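USG-1 protein homolog (Pseudomonas aeruginosa, PDB 2HJS) probably acts as an NAD(P)-dependent oxidoreductase of the aspartate-semialdehyde dehydrogenase family and forms a dimer, though its actual reaction has not been established. Local coordinates at residues G297-G302 with C307-W312; A147-R152 with E256-A261. One frame throughout, in Å; residues are numbered along the deposited sequence.

Interaction 1 of 2, residues G297-G302 with C307-W312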
ATOM      1  N   GLY A 297       4.357  -6.935 -12.489  1.00 48.74           N
ATOM      2  CA  GLY A 297       5.794  -6.927 -12.275  1.00 48.53           C
ATOM      3  C   GLY A 297       6.246  -7.403 -10.902  1.00 49.13           C
ATOM      4  O   GLY A 297       5.439  -7.897 -10.099  1.00 49.06           O
ATOM      5  N   ARG A 298       7.552  -7.260 -10.656  1.00 48.40           N
ATOM      6  CA  ARG A 298       8.220  -7.571  -9.395  1.00 47.79           C
ATOM      7  C   ARG A 298       8.034  -9.027  -9.005  1.00 47.50           C
ATOM      8  O   ARG A 298       7.911  -9.341  -7.826  1.00 47.62           O
ATOM      9  CB  ARG A 298       7.792  -6.620  -8.249  1.00 47.78           C
ATOM     10  CG  ARG A 298       8.108  -5.142  -8.468  1.00 46.69           C
ATOM     11  CD  ARG A 298       8.413  -4.457  -7.152  1.00 47.69           C
ATOM     12  NE  ARG A 298       9.555  -5.086  -6.484  1.00 45.15           N
ATOM     13  CZ  ARG A 298       9.836  -5.015  -5.192  1.00 46.74           C
ATOM     14  NH1 ARG A 298       9.075  -4.289  -4.379  1.00 46.03           N
ATOM     15  NH2 ARG A 298      10.916  -5.656  -4.717  1.00 45.07           N
ATOM     16  N   VAL A 299       7.988  -9.907 -10.005  1.00 47.31           N
ATOM     17  CA  VAL A 299       7.857 -11.341  -9.752  1.00 46.33           C
ATOM     18  C   VAL A 299       9.145 -11.808  -9.105  1.00 46.26           C
ATOM     19  O   VAL A 299      10.202 -11.700  -9.699  1.00 46.56           O
ATOM     20  CB  VAL A 299       7.577 -12.141 -11.051  1.00 46.53           C
ATOM     21  CG1 VAL A 299       7.636 -13.683 -10.779  1.00 44.67           C
ATOM     22  CG2 VAL A 299       6.239 -11.741 -11.649  1.00 44.59           C
ATOM     23  N   ARG A 300       9.057 -12.299  -7.878  1.00 46.19           N
ATOM     24  CA  ARG A 300      10.243 -12.726  -7.124  1.00 46.68           C
ATOM     25  C   ARG A 300       9.830 -13.714  -6.033  1.00 46.75           C
ATOM     26  O   ARG A 300       8.650 -13.786  -5.678  1.00 46.63           O
ATOM     27  CB  ARG A 300      10.926 -11.508  -6.476  1.00 47.02           C
ATOM     28  CG  ARG A 300      10.013 -10.785  -5.474  1.00 45.44           C
ATOM     29  CD  ARG A 300      10.518  -9.392  -5.150  1.00 47.55           C
ATOM     30  NE  ARG A 300       9.867  -8.804  -3.971  1.00 47.23           N
ATOM     31  CZ  ARG A 300       8.659  -8.222  -3.977  1.00 49.28           C
ATOM     32  NH1 ARG A 300       7.922  -8.162  -5.086  1.00 50.73           N
ATOM     33  NH2 ARG A 300       8.170  -7.705  -2.859  1.00 49.81           N
ATOM     34  N   ALA A 301      10.799 -14.454  -5.503  1.00 46.70           N
ATOM     35  CA  ALA A 301      10.550 -15.306  -4.365  1.00 47.34           C
ATOM     36  C   ALA A 301      10.756 -14.532  -3.055  1.00 48.65           C
ATOM     37  O   ALA A 301      11.275 -13.405  -3.062  1.00 48.51           O
ATOM     38  CB  ALA A 301      11.464 -16.514  -4.402  1.00 46.76           C
ATOM     39  N   GLY A 302      10.341 -15.144  -1.942  1.00 48.69           N
ATOM     40  CA  GLY A 302      10.636 -14.632  -0.608  1.00 49.27           C
ATOM     41  C   GLY A 302      12.141 -14.609  -0.425  1.00 50.20           C
ATOM     42  O   GLY A 302      12.872 -15.387  -1.069  1.00 50.02           O
ATOM     43  N   CYS A 307       9.151 -21.062  -1.529  1.00 51.41           N
ATOM     44  CA  CYS A 307       7.733 -21.420  -1.735  1.00 51.99           C
ATOM     45  C   CYS A 307       6.796 -20.179  -1.796  1.00 51.16           C
ATOM     46  O   CYS A 307       5.584 -20.324  -1.980  1.00 50.85           O
ATOM     47  CB  CYS A 307       7.258 -22.394  -0.641  1.00 53.01           C
ATOM     48  SG  CYS A 307       8.232 -23.951  -0.469  1.00 58.70           S
ATOM     49  N   GLN A 308       7.365 -18.980  -1.642  1.00 49.99           N
ATOM     50  CA  GLN A 308       6.636 -17.712  -1.752  1.00 49.88           C
ATOM     51  C   GLN A 308       6.912 -16.999  -3.064  1.00 49.10           C
ATOM     52  O   GLN A 308       8.050 -16.963  -3.518  1.00 49.12           O
ATOM     53  CB  GLN A 308       7.075 -16.758  -0.648  1.00 49.78           C
ATOM     54  CG  GLN A 308       6.395 -16.968   0.670  1.00 52.27           C
ATOM     55  CD  GLN A 308       7.014 -16.149   1.768  1.00 54.78           C
ATOM     56  OE1 GLN A 308       7.760 -15.188   1.523  1.00 54.78           O
ATOM     57  NE2 GLN A 308       6.748 -16.546   3.004  1.00 59.85           N
ATOM     58  N   VAL A 309       5.883 -16.414  -3.665  1.00 48.13           N
ATOM     59  CA  VAL A 309       6.096 -15.582  -4.843  1.00 47.87           C
ATOM     60  C   VAL A 309       5.280 -14.325  -4.650  1.00 48.06           C
ATOM     61  O   VAL A 309       4.129 -14.395  -4.216  1.00 48.64           O
ATOM     62  CB  VAL A 309       5.778 -16.320  -6.212  1.00 47.81           C
ATOM     63  CG1 VAL A 309       4.338 -16.855  -6.265  1.00 46.04           C
ATOM     64  CG2 VAL A 309       6.039 -15.402  -7.439  1.00 47.21           C
ATOM     65  N   ASN A 310       5.895 -13.186  -4.946  1.00 47.90           N
ATOM     66  CA  ASN A 310       5.228 -11.891  -4.919  1.00 47.69           C
ATOM     67  C   ASN A 310       4.919 -11.442  -6.317  1.00 48.45           C
ATOM     68  O   ASN A 310       5.666 -11.764  -7.224  1.00 47.13           O
ATOM     69  CB  ASN A 310       6.144 -10.843  -4.314  1.00 47.81           C
ATOM     70  CG  ASN A 310       6.353 -11.050  -2.846  1.00 48.14           C
ATOM     71  OD1 ASN A 310       7.288 -11.741  -2.431  1.00 50.31           O
ATOM     72  ND2 ASN A 310       5.445 -10.508  -2.042  1.00 49.27           N
ATOM     73  N   LEU A 311       3.816 -10.702  -6.472  1.00 48.67           N
ATOM     74  CA  LEU A 311       3.460 -10.075  -7.736  1.00 50.13           C
ATOM     75  C   LEU A 311       3.032  -8.648  -7.413  1.00 49.43           C
ATOM     76  O   LEU A 311       2.463  -8.409  -6.365  1.00 48.76           O
ATOM     77  CB  LEU A 311       2.234 -10.763  -8.381  1.00 50.18           C
ATOM     78  CG  LEU A 311       2.155 -12.281  -8.532  1.00 52.76           C
ATOM     79  CD1 LEU A 311       0.732 -12.606  -8.906  1.00 55.76           C
ATOM     80  CD2 LEU A 311       3.072 -12.726  -9.650  1.00 54.35           C
ATOM     81  N   TRP A 312       3.248  -7.734  -8.356  1.00 48.91           N
ATOM     82  CA  TRP A 312       2.712  -6.379  -8.278  1.00 48.29           C
ATOM     83  C   TRP A 312       1.867  -6.183  -9.521  1.00 48.09           C
ATOM     84  O   TRP A 312       2.308  -6.475 -10.615  1.00 47.92           O
ATOM     85  CB  TRP A 312       3.858  -5.377  -8.210  1.00 47.38           C
ATOM     86  CG  TRP A 312       3.527  -3.920  -8.524  1.00 47.83           C
ATOM     87  CD1 TRP A 312       3.686  -3.279  -9.742  1.00 46.55           C
ATOM     88  CD2 TRP A 312       3.045  -2.917  -7.606  1.00 45.58           C
ATOM     89  NE1 TRP A 312       3.324  -1.953  -9.618  1.00 45.85           N
ATOM     90  CE2 TRP A 312       2.924  -1.709  -8.329  1.00 45.50           C
ATOM     91  CE3 TRP A 312       2.690  -2.929  -6.247  1.00 47.05           C
ATOM     92  CZ2 TRP A 312       2.504  -0.510  -7.730  1.00 45.76           C
ATOM     93  CZ3 TRP A 312       2.255  -1.738  -5.656  1.00 46.20           C
ATOM     94  CH2 TRP A 312       2.179  -0.542  -6.406  1.00 46.06           C
TER
HETATM   95  O   HOH W   1       9.745 -11.182  -1.689  1.00 37.13           O
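R300 lies against N310 across two antiparallel strands, and the pair illustrates how the polar face of a sheet is arranged where it meets another subunit. NH1 of R300 comes within 3.3 Å of CB of N310, and the guanidinium stacks on the amide with the two planes 18° apart. On its other face the R300 guanidinium carries that of R298. The same NH1 donates in plane to a lone pair of R298 O, at 3.0 Å, which helps fix the rotation of the group. R300 reaches this place because CG sits between the backbone N and the carbonyl carbon (chi1 61°) and the chain then runs extended to NE. A water donates to both A301 O and N310 OD1, the latter at 2.6 Å, and so links the strands beside the stack.

The backbones hold this layer in place. G297 and W312 exchange two bonds, G297 N to W312 O and W312 N to G297 O, both 2.8 Å, and N310 N reaches R300 O at 2.9 Å, whereas R300 N to N310 O is weak. Between these two pairs the register slips by one residue, a beta bulge, with R298 in a left-handed backbone conformation. On the reverse face V299 spreads its two methyls, CG1 beside V309 CG2 and CG2 beside L311 CD2 at 3.9 Å.

R298 forms a salt bridge with E215 of the second subunit, and N310 OD1 accepts a bond from N234 of that subunit. The sheet therefore turns its arginine face to the dimer partner. Its V299, V309 and L311 face packs on helices 260-269 and 133-145, while strand 246-254 continues the sheet beyond 308-312.

Interaction 2 of 2, residues A147-R152 with E256-A261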
ATOM      1  N   ALA A 147      -2.748 -23.079 -12.840  1.00 59.12           N
ATOM      2  CA  ALA A 147      -2.526 -24.341 -13.546  1.00 60.38           C
ATOM      3  C   ALA A 147      -1.170 -24.951 -13.184  1.00 60.69           C
ATOM      4  O   ALA A 147      -0.978 -26.160 -13.315  1.00 61.36           O
ATOM      5  CB  ALA A 147      -2.625 -24.137 -15.028  1.00 60.13           C
ATOM      6  N   THR A 148      -0.253 -24.099 -12.726  1.00 60.74           N
ATOM      7  CA  THR A 148       1.131 -24.460 -12.447  1.00 60.99           C
ATOM      8  C   THR A 148       1.447 -24.399 -10.948  1.00 60.41           C
ATOM      9  O   THR A 148       2.174 -25.239 -10.445  1.00 60.60           O
ATOM     10  CB  THR A 148       2.102 -23.558 -13.287  1.00 61.31           C
ATOM     11  OG1 THR A 148       2.236 -24.111 -14.608  1.00 62.75           O
ATOM     12  CG2 THR A 148       3.498 -23.437 -12.665  1.00 62.02           C
ATOM     13  N   LEU A 149       0.892 -23.411 -10.248  1.00 60.22           N
ATOM     14  CA  LEU A 149       1.157 -23.184  -8.829  1.00 59.90           C
ATOM     15  C   LEU A 149       0.054 -23.750  -7.957  1.00 60.05           C
ATOM     16  O   LEU A 149      -1.124 -23.627  -8.278  1.00 59.63           O
ATOM     17  CB  LEU A 149       1.274 -21.685  -8.537  1.00 59.77           C
ATOM     18  CG  LEU A 149       2.328 -20.885  -9.294  1.00 59.69           C
ATOM     19  CD1 LEU A 149       2.338 -19.463  -8.812  1.00 57.25           C
ATOM     20  CD2 LEU A 149       3.727 -21.513  -9.176  1.00 60.29           C
ATOM     21  N   ASP A 150       0.447 -24.349  -6.836  1.00 60.63           N
ATOM     22  CA  ASP A 150      -0.508 -24.789  -5.820  1.00 61.20           C
ATOM     23  C   ASP A 150      -0.499 -23.781  -4.673  1.00 61.01           C
ATOM     24  O   ASP A 150       0.332 -23.839  -3.762  1.00 61.26           O
ATOM     25  CB  ASP A 150      -0.196 -26.222  -5.348  1.00 61.67           C
ATOM     26  CG  ASP A 150      -1.170 -26.728  -4.272  1.00 63.59           C
ATOM     27  OD1 ASP A 150      -2.157 -26.026  -3.923  1.00 64.29           O
ATOM     28  OD2 ASP A 150      -0.935 -27.855  -3.770  1.00 66.88           O
ATOM     29  N   CYS A 151      -1.446 -22.860  -4.726  1.00 60.93           N
ATOM     30  CA  CYS A 151      -1.497 -21.766  -3.798  1.00 61.18           C
ATOM     31  C   CYS A 151      -2.222 -22.121  -2.490  1.00 61.27           C
ATOM     32  O   CYS A 151      -3.430 -22.371  -2.484  1.00 61.86           O
ATOM     33  CB  CYS A 151      -2.145 -20.553  -4.460  1.00 60.81           C
ATOM     34  SG  CYS A 151      -2.131 -19.158  -3.377  1.00 62.81           S
ATOM     35  N   ARG A 152      -1.475 -22.102  -1.390  1.00 60.44           N
ATOM     36  CA  ARG A 152      -1.982 -22.444  -0.061  1.00 60.12           C
ATOM     37  C   ARG A 152      -2.463 -21.247   0.767  1.00 59.18           C
ATOM     38  O   ARG A 152      -3.286 -21.417   1.653  1.00 59.33           O
ATOM     39  CB  ARG A 152      -0.901 -23.212   0.721  1.00 60.31           C
ATOM     40  CG  ARG A 152      -0.522 -24.549   0.074  1.00 62.66           C
ATOM     41  CD  ARG A 152      -1.690 -25.522   0.194  1.00 68.11           C
ATOM     42  NE  ARG A 152      -1.597 -26.694  -0.682  1.00 71.54           N
ATOM     43  CZ  ARG A 152      -0.957 -27.826  -0.366  1.00 74.24           C
ATOM     44  NH1 ARG A 152      -0.312 -27.948   0.805  1.00 73.30           N
ATOM     45  NH2 ARG A 152      -0.945 -28.842  -1.235  1.00 73.62           N
ATOM     46  N   GLU A 256       5.106 -25.880  -3.217  0.50 50.65           N
ATOM     47  CA  GLU A 256       6.401 -26.288  -3.774  0.50 51.02           C
ATOM     48  C   GLU A 256       7.221 -25.009  -4.040  0.50 50.42           C
ATOM     49  O   GLU A 256       6.627 -23.942  -4.230  0.50 49.79           O
ATOM     50  CB  GLU A 256       6.177 -27.038  -5.106  0.50 50.98           C
ATOM     51  CG  GLU A 256       5.039 -28.097  -5.101  0.50 52.05           C
ATOM     52  CD  GLU A 256       4.315 -28.230  -6.453  0.50 52.84           C
ATOM     53  OE1 GLU A 256       3.104 -27.882  -6.526  0.50 53.61           O
ATOM     54  OE2 GLU A 256       4.953 -28.677  -7.440  0.50 54.34           O
ATOM     55  N   PRO A 257       8.580 -25.096  -4.026  1.00 50.29           N
ATOM     56  CA  PRO A 257       9.362 -23.939  -4.514  1.00 50.17           C
ATOM     57  C   PRO A 257       8.884 -23.442  -5.892  1.00 50.45           C
ATOM     58  O   PRO A 257       8.667 -24.242  -6.808  1.00 50.54           O
ATOM     59  CB  PRO A 257      10.786 -24.489  -4.602  1.00 50.01           C
ATOM     60  CG  PRO A 257      10.831 -25.561  -3.526  1.00 50.00           C
ATOM     61  CD  PRO A 257       9.464 -26.187  -3.543  1.00 50.21           C
ATOM     62  N   VAL A 258       8.688 -22.134  -6.017  1.00 50.19           N
ATOM     63  CA  VAL A 258       8.121 -21.551  -7.234  1.00 50.48           C
ATOM     64  C   VAL A 258       9.178 -21.414  -8.324  1.00 50.39           C
ATOM     65  O   VAL A 258      10.259 -20.871  -8.088  1.00 49.98           O
ATOM     66  CB  VAL A 258       7.459 -20.174  -6.948  1.00 50.47           C
ATOM     67  CG1 VAL A 258       6.872 -19.576  -8.209  1.00 52.28           C
ATOM     68  CG2 VAL A 258       6.362 -20.309  -5.909  1.00 50.02           C
ATOM     69  N   ASP A 259       8.859 -21.936  -9.509  1.00 51.15           N
ATOM     70  CA  ASP A 259       9.640 -21.717 -10.720  1.00 51.21           C
ATOM     71  C   ASP A 259       9.277 -20.326 -11.214  1.00 50.88           C
ATOM     72  O   ASP A 259       8.262 -20.144 -11.879  1.00 50.61           O
ATOM     73  CB  ASP A 259       9.262 -22.755 -11.783  1.00 52.51           C
ATOM     74  CG  ASP A 259      10.223 -22.771 -12.992  1.00 53.88           C
ATOM     75  OD1 ASP A 259      11.072 -21.855 -13.140  1.00 54.59           O
ATOM     76  OD2 ASP A 259      10.122 -23.742 -13.797  1.00 57.93           O
ATOM     77  N   LEU A 260      10.101 -19.346 -10.856  1.00 50.42           N
ATOM     78  CA  LEU A 260       9.861 -17.950 -11.218  1.00 49.63           C
ATOM     79  C   LEU A 260       9.834 -17.732 -12.739  1.00 49.25           C
ATOM     80  O   LEU A 260       8.952 -17.057 -13.252  1.00 50.32           O
ATOM     81  CB  LEU A 260      10.909 -17.045 -10.544  1.00 49.02           C
ATOM     82  CG  LEU A 260      10.898 -17.040  -9.009  1.00 48.96           C
ATOM     83  CD1 LEU A 260      12.052 -16.202  -8.441  1.00 47.42           C
ATOM     84  CD2 LEU A 260       9.565 -16.603  -8.436  1.00 47.06           C
ATOM     85  N   ALA A 261      10.789 -18.311 -13.456  1.00 48.38           N
ATOM     86  CA  ALA A 261      10.804 -18.250 -14.919  1.00 47.85           C
ATOM     87  C   ALA A 261       9.478 -18.706 -15.543  1.00 47.61           C
ATOM     88  O   ALA A 261       8.999 -18.094 -16.500  1.00 47.78           O
ATOM     89  CB  ALA A 261      11.969 -19.082 -15.476  1.00 47.20           C
TER
HETATM   90  O   HOH W   2       2.953 -25.127  -5.887  1.00 54.70           O
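L149 and V258 meet through one methyl each, CD2 of the leucine against CG1 of the valine at 3.8 Å, the side chains crossing at about a right angle. This small junction shows how loops at one end of a sheet can be joined by a single apolar touch and, tentatively, a water. L149 has the most surface buried by the contact. Its CG stands anti to the carbonyl carbon (chi1 -58°), and chi2 near 180° sends CD1 on along the chain and leaves CD2, the branch turned aside, to meet V258. V258 offers the methyl that lies anti to its own backbone N. Behind them, L149 also rests on L252 and V258 on V309.

Nearby, E256 was modelled in two conformers, and in the one described here its OE1 comes to 3.9 Å from CB of D150. A tentative water link accepts from D150 N and donates to E256 OE1, each at 2.8 Å. In the same conformer D150 OD2 lies 4.9 Å from E256 OE1; the like charges would probably disfavour one another mildly, with solvent and R152 easing this. R152 NH2 forms a salt bridge with D150 OD2 at 2.7 Å, approaching on the syn side but tilted from the carboxylate plane. A weak second bond from R152 NE to D150 OD1 makes the grip two-pronged.

D150 and R152 are also tied by backbone bonds to A255 and Q253, where strand 151-160 runs antiparallel to 246-254. The arrangement is that of two connections at one end of the sheet in an alpha+beta domain of the GAPDH-like C-terminal type found in this family, one leading from helix 133-145 into a strand, the other from a strand into helix 260-269, with D259 at that helix's N-cap.

Overall arrangement
Both segments of interaction 2 precede those of interaction 1 in the sequence; their centres lie about 11 Å apart, on the same side of the chain's centre. Both reach the same six-stranded mixed sheet in the region assigned to dimerisation, interaction 2 through the loops at its end. Interaction 1 pairs neighbouring strands of a hairpin within it. L260 brings them together, its methyls packing on the backbone of R300 and A301 and on V309, while P257 approaches C307. Helix 260-269 covers part of the sheet's apolar side, with helix 133-145 beside L311, leaving the opposite face of the hairpin to the second subunit, which touches interaction 1 but not interaction 2.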